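Local coordinates for iron-regulated outer membrane protein (Neisseria meningitidis, PDB 4B7O), which probably takes up iron across the meningococcal outer membrane as a TonB-dependent transporter, a plugged beta-barrel, at residues Ile389-Glu400 with Leu513-Gly524. Residues are numbered along the deposited sequence; the frame is centred on the assembly and turned at random.
Sequences IKPQAFLNGEFE and LYDALQTHGKRG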
loop_
_atom_site.group_PDB
_atom_site.type_symbol
_atom_site.label_atom_id
_atom_site.label_comp_id
_atom_site.label_asym_id
_atom_site.label_seq_id
_atom_site.Cartn_x
_atom_site.Cartn_y
_atom_site.Cartn_z
ATOM N N ILE A 389 9.144 17.678 -1.319
ATOM C CA ILE A 389 9.844 17.192 -0.152
ATOM C C ILE A 389 10.491 18.451 0.480
ATOM O O ILE A 389 11.125 19.204 -0.222
ATOM C CB ILE A 389 10.947 16.216 -0.582
ATOM C CG1 ILE A 389 10.393 14.874 -1.045
ATOM C CG2 ILE A 389 11.889 15.923 0.515
ATOM C CD1 ILE A 389 11.423 13.767 -1.311
ATOM N N LYS A 390 10.307 18.683 1.788
ATOM C CA LYS A 390 10.779 19.909 2.500
ATOM C C LYS A 390 11.425 19.493 3.763
ATOM O O LYS A 390 10.719 19.234 4.734
ATOM C CB LYS A 390 9.600 20.804 2.899
ATOM C CG LYS A 390 8.492 20.793 1.873
ATOM C CD LYS A 390 7.204 21.368 2.420
ATOM C CE LYS A 390 6.265 21.555 1.259
ATOM N NZ LYS A 390 5.132 22.421 1.629
ATOM N N PRO A 391 12.750 19.333 3.761
ATOM C CA PRO A 391 13.479 18.989 4.970
ATOM C C PRO A 391 13.646 20.226 5.898
ATOM O O PRO A 391 13.358 21.346 5.482
ATOM C CB PRO A 391 14.814 18.518 4.435
ATOM C CG PRO A 391 14.983 19.235 3.131
ATOM C CD PRO A 391 13.640 19.612 2.627
ATOM N N GLN A 392 14.071 20.038 7.149
ATOM C CA GLN A 392 14.154 21.163 8.084
ATOM C C GLN A 392 15.150 22.218 7.628
ATOM O O GLN A 392 14.869 23.416 7.673
ATOM C CB GLN A 392 14.557 20.648 9.452
ATOM C CG GLN A 392 14.484 21.681 10.565
ATOM C CD GLN A 392 14.283 20.996 11.900
ATOM O OE1 GLN A 392 13.142 20.631 12.248
ATOM N NE2 GLN A 392 15.390 20.789 12.651
ATOM N N ALA A 393 16.330 21.769 7.209
ATOM C CA ALA A 393 17.295 22.647 6.552
ATOM C C ALA A 393 18.229 21.786 5.715
ATOM O O ALA A 393 18.379 20.591 5.979
ATOM C CB ALA A 393 18.082 23.388 7.607
ATOM N N PHE A 394 18.863 22.364 4.712
ATOM C CA PHE A 394 19.889 21.633 3.992
ATOM C C PHE A 394 21.234 21.556 4.714
ATOM O O PHE A 394 21.549 22.434 5.483
ATOM C CB PHE A 394 19.976 22.203 2.600
ATOM C CG PHE A 394 18.683 22.051 1.843
ATOM C CD1 PHE A 394 18.382 20.834 1.178
ATOM C CD2 PHE A 394 17.731 23.063 1.838
ATOM C CE1 PHE A 394 17.188 20.666 0.504
ATOM C CE2 PHE A 394 16.504 22.888 1.155
ATOM C CZ PHE A 394 16.234 21.680 0.504
ATOM N N LEU A 395 22.006 20.493 4.486
ATOM C CA LEU A 395 23.223 20.236 5.232
ATOM C C LEU A 395 24.383 19.806 4.329
ATOM O O LEU A 395 25.356 19.196 4.778
ATOM C CB LEU A 395 22.995 19.221 6.342
ATOM C CG LEU A 395 21.926 19.563 7.404
ATOM C CD1 LEU A 395 21.415 18.283 8.073
ATOM C CD2 LEU A 395 22.417 20.542 8.469
ATOM N N ASN A 396 24.312 20.140 3.056
ATOM C CA ASN A 396 25.401 19.753 2.157
ATOM C C ASN A 396 26.753 20.280 2.628
ATOM O O ASN A 396 27.773 19.574 2.539
ATOM C CB ASN A 396 25.142 20.151 0.712
ATOM C CG ASN A 396 24.387 21.456 0.578
ATOM O OD1 ASN A 396 23.530 21.775 1.381
ATOM N ND2 ASN A 396 24.680 22.205 -0.476
ATOM N N GLY A 397 26.757 21.497 3.177
ATOM C CA GLY A 397 28.007 22.115 3.693
ATOM C C GLY A 397 28.742 21.273 4.731
ATOM O O GLY A 397 29.975 21.366 4.849
ATOM N N GLU A 398 27.985 20.452 5.470
ATOM C CA GLU A 398 28.549 19.468 6.395
ATOM C C GLU A 398 29.023 18.234 5.638
ATOM O O GLU A 398 29.418 17.241 6.273
ATOM C CB GLU A 398 27.522 19.041 7.465
ATOM C CG GLU A 398 26.830 20.206 8.205
ATOM C CD GLU A 398 26.151 19.856 9.556
ATOM O OE1 GLU A 398 25.629 18.749 9.739
ATOM O OE2 GLU A 398 26.109 20.722 10.471
ATOM N N PHE A 399 28.982 18.272 4.295
ATOM C CA PHE A 399 29.387 17.083 3.522
ATOM C C PHE A 399 30.877 16.748 3.668
ATOM O O PHE A 399 31.730 17.632 3.716
ATOM C CB PHE A 399 28.997 17.157 2.032
ATOM C CG PHE A 399 29.602 16.049 1.220
ATOM C CD1 PHE A 399 29.123 14.733 1.335
ATOM C CD2 PHE A 399 30.706 16.288 0.402
ATOM C CE1 PHE A 399 29.710 13.690 0.623
ATOM C CE2 PHE A 399 31.300 15.249 -0.320
ATOM C CZ PHE A 399 30.796 13.950 -0.208
ATOM N N GLU A 400 31.185 15.462 3.687
ATOM C CA GLU A 400 32.499 14.999 4.078
ATOM C C GLU A 400 32.709 13.515 3.671
ATOM O O GLU A 400 31.738 12.789 3.511
ATOM C CB GLU A 400 32.598 15.136 5.569
ATOM C CG GLU A 400 33.992 15.404 6.077
ATOM C CD GLU A 400 34.253 14.603 7.331
ATOM O OE1 GLU A 400 33.626 13.518 7.496
ATOM O OE2 GLU A 400 35.085 15.051 8.147
ATOM N N LEU A 513 11.360 10.687 -6.384
ATOM C CA LEU A 513 12.338 11.544 -5.682
ATOM C C LEU A 513 13.087 10.719 -4.647
ATOM O O LEU A 513 12.558 9.772 -4.090
ATOM C CB LEU A 513 11.622 12.706 -5.012
ATOM C CG LEU A 513 10.693 13.526 -5.920
ATOM C CD1 LEU A 513 9.661 14.331 -5.151
ATOM C CD2 LEU A 513 11.463 14.453 -6.860
ATOM N N TYR A 514 14.343 11.048 -4.426
ATOM C CA TYR A 514 15.203 10.333 -3.435
ATOM C C TYR A 514 14.635 10.426 -2.002
ATOM O O TYR A 514 13.720 11.230 -1.738
ATOM C CB TYR A 514 16.626 10.934 -3.515
ATOM C CG TYR A 514 17.769 10.141 -2.919
ATOM C CD1 TYR A 514 18.203 8.927 -3.487
ATOM C CD2 TYR A 514 18.472 10.642 -1.796
ATOM C CE1 TYR A 514 19.287 8.220 -2.939
ATOM C CE2 TYR A 514 19.527 9.937 -1.250
ATOM C CZ TYR A 514 19.938 8.753 -1.802
ATOM O OH TYR A 514 21.012 8.118 -1.194
ATOM N N ASP A 515 15.124 9.602 -1.091
ATOM C CA ASP A 515 14.516 9.548 0.278
ATOM C C ASP A 515 14.386 10.927 0.876
ATOM O O ASP A 515 15.339 11.732 0.840
ATOM C CB ASP A 515 15.379 8.707 1.212
ATOM C CG ASP A 515 15.495 7.277 0.754
ATOM O OD1 ASP A 515 14.922 7.006 -0.339
ATOM O OD2 ASP A 515 16.141 6.448 1.472
ATOM N N ALA A 516 13.213 11.219 1.398
ATOM C CA ALA A 516 12.925 12.544 1.945
ATOM C C ALA A 516 13.920 12.900 3.043
ATOM O O ALA A 516 14.376 14.038 3.119
ATOM C CB ALA A 516 11.485 12.625 2.520
ATOM N N LEU A 517 14.214 11.921 3.898
ATOM C CA LEU A 517 15.045 12.136 5.061
ATOM C C LEU A 517 16.512 12.407 4.708
ATOM O O LEU A 517 17.307 12.741 5.576
ATOM C CB LEU A 517 14.939 10.961 6.026
ATOM C CG LEU A 517 15.645 11.283 7.345
ATOM C CD1 LEU A 517 15.177 12.581 8.026
ATOM C CD2 LEU A 517 15.526 10.068 8.247
ATOM N N GLN A 518 16.862 12.325 3.431
ATOM C CA GLN A 518 18.248 12.540 3.051
ATOM C C GLN A 518 18.327 13.675 2.117
ATOM O O GLN A 518 19.398 14.007 1.648
ATOM C CB GLN A 518 18.844 11.309 2.397
ATOM C CG GLN A 518 18.920 10.117 3.301
ATOM C CD GLN A 518 20.090 9.219 2.891
ATOM O OE1 GLN A 518 21.270 9.489 3.205
ATOM N NE2 GLN A 518 19.778 8.152 2.178
ATOM N N THR A 519 17.203 14.323 1.879
ATOM C CA THR A 519 17.158 15.446 0.969
ATOM C C THR A 519 18.116 16.630 1.295
ATOM O O THR A 519 18.572 17.335 0.377
ATOM C CB THR A 519 15.724 15.933 0.849
ATOM O OG1 THR A 519 14.913 14.838 0.383
ATOM C CG2 THR A 519 15.654 17.070 -0.128
ATOM N N HIS A 520 18.423 16.829 2.583
ATOM C CA HIS A 520 19.371 17.870 3.036
ATOM C C HIS A 520 20.728 17.817 2.371
ATOM O O HIS A 520 21.430 18.831 2.311
ATOM C CB HIS A 520 19.544 17.777 4.552
ATOM C CG HIS A 520 19.796 16.380 5.034
ATOM N ND1 HIS A 520 20.958 15.740 4.811
ATOM C CD2 HIS A 520 18.980 15.491 5.697
ATOM C CE1 HIS A 520 20.901 14.515 5.324
ATOM N NE2 HIS A 520 19.688 14.357 5.864
ATOM N N GLY A 521 21.118 16.630 1.910
ATOM C CA GLY A 521 22.303 16.484 1.075
ATOM C C GLY A 521 23.614 16.338 1.808
ATOM O O GLY A 521 24.679 16.346 1.202
ATOM N N LYS A 522 23.547 16.161 3.111
ATOM C CA LYS A 522 24.733 15.925 3.894
ATOM C C LYS A 522 25.583 14.825 3.278
ATOM O O LYS A 522 26.837 14.860 3.342
ATOM C CB LYS A 522 24.336 15.589 5.334
ATOM C CG LYS A 522 25.488 15.081 6.203
ATOM C CD LYS A 522 25.346 15.557 7.651
ATOM C CE LYS A 522 26.634 15.236 8.409
ATOM N NZ LYS A 522 26.397 15.238 9.879
ATOM N N ARG A 523 24.906 13.862 2.646
ATOM C CA ARG A 523 25.596 12.682 2.219
ATOM C C ARG A 523 25.924 12.753 0.768
ATOM O O ARG A 523 26.619 11.884 0.258
ATOM C CB ARG A 523 24.786 11.465 2.525
ATOM C CG ARG A 523 24.833 11.060 3.981
ATOM C CD ARG A 523 25.154 9.571 3.979
ATOM N NE ARG A 523 25.362 9.018 5.314
ATOM C CZ ARG A 523 24.719 7.957 5.787
ATOM N NH1 ARG A 523 23.849 7.324 5.003
ATOM N NH2 ARG A 523 24.961 7.527 7.027
ATOM N N GLY A 524 25.457 13.795 0.092
ATOM C CA GLY A 524 25.840 13.953 -1.294
ATOM C C GLY A 524 24.751 14.573 -2.112
ATOM O O GLY A 524 23.605 14.679 -1.651
#
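With chi1 at 48°, His520 has its CG wedged between its backbone N and carbonyl carbon, which puts one ring face against Leu395; chi1 of -58° in Leu395 brings CD1 over that imidazole face, 4.3 Å from the centroid, in a CH-pi contact offset toward the rim. Gln518 O covers the opposite face. In the ring plane, Lys522 N donates to His520 ND1 at 3.1 Å, while NE2 bonds to Tyr347 O, so both ring nitrogens are engaged and the ring's rotation is fixed. On the backbone, Leu395 N gives His520 O a nearly straight hydrogen bond of 2.8 Å, arriving well out of the carbonyl plane. On the barrel side, Ile389 places CD1 3.9 Å from Leu513 CB, and its CG2 packs on Ala516 CB. Phe399 turns its ring edge to Lys522 O. Glu398 OE1 faces Lys522 NZ at 3.6 Å, a loose salt bridge, and that ammonium also bonds to Gly349 O and Asn350 OD1. The contact joins the end of barrel strand 376-391 and its following loop to the loop after strand 498-509, probably at the barrel's extracellular mouth. A histidine donating through NE2 and accepting at ND1 is consistent with a neutral ring tautomer, held by backbone groups.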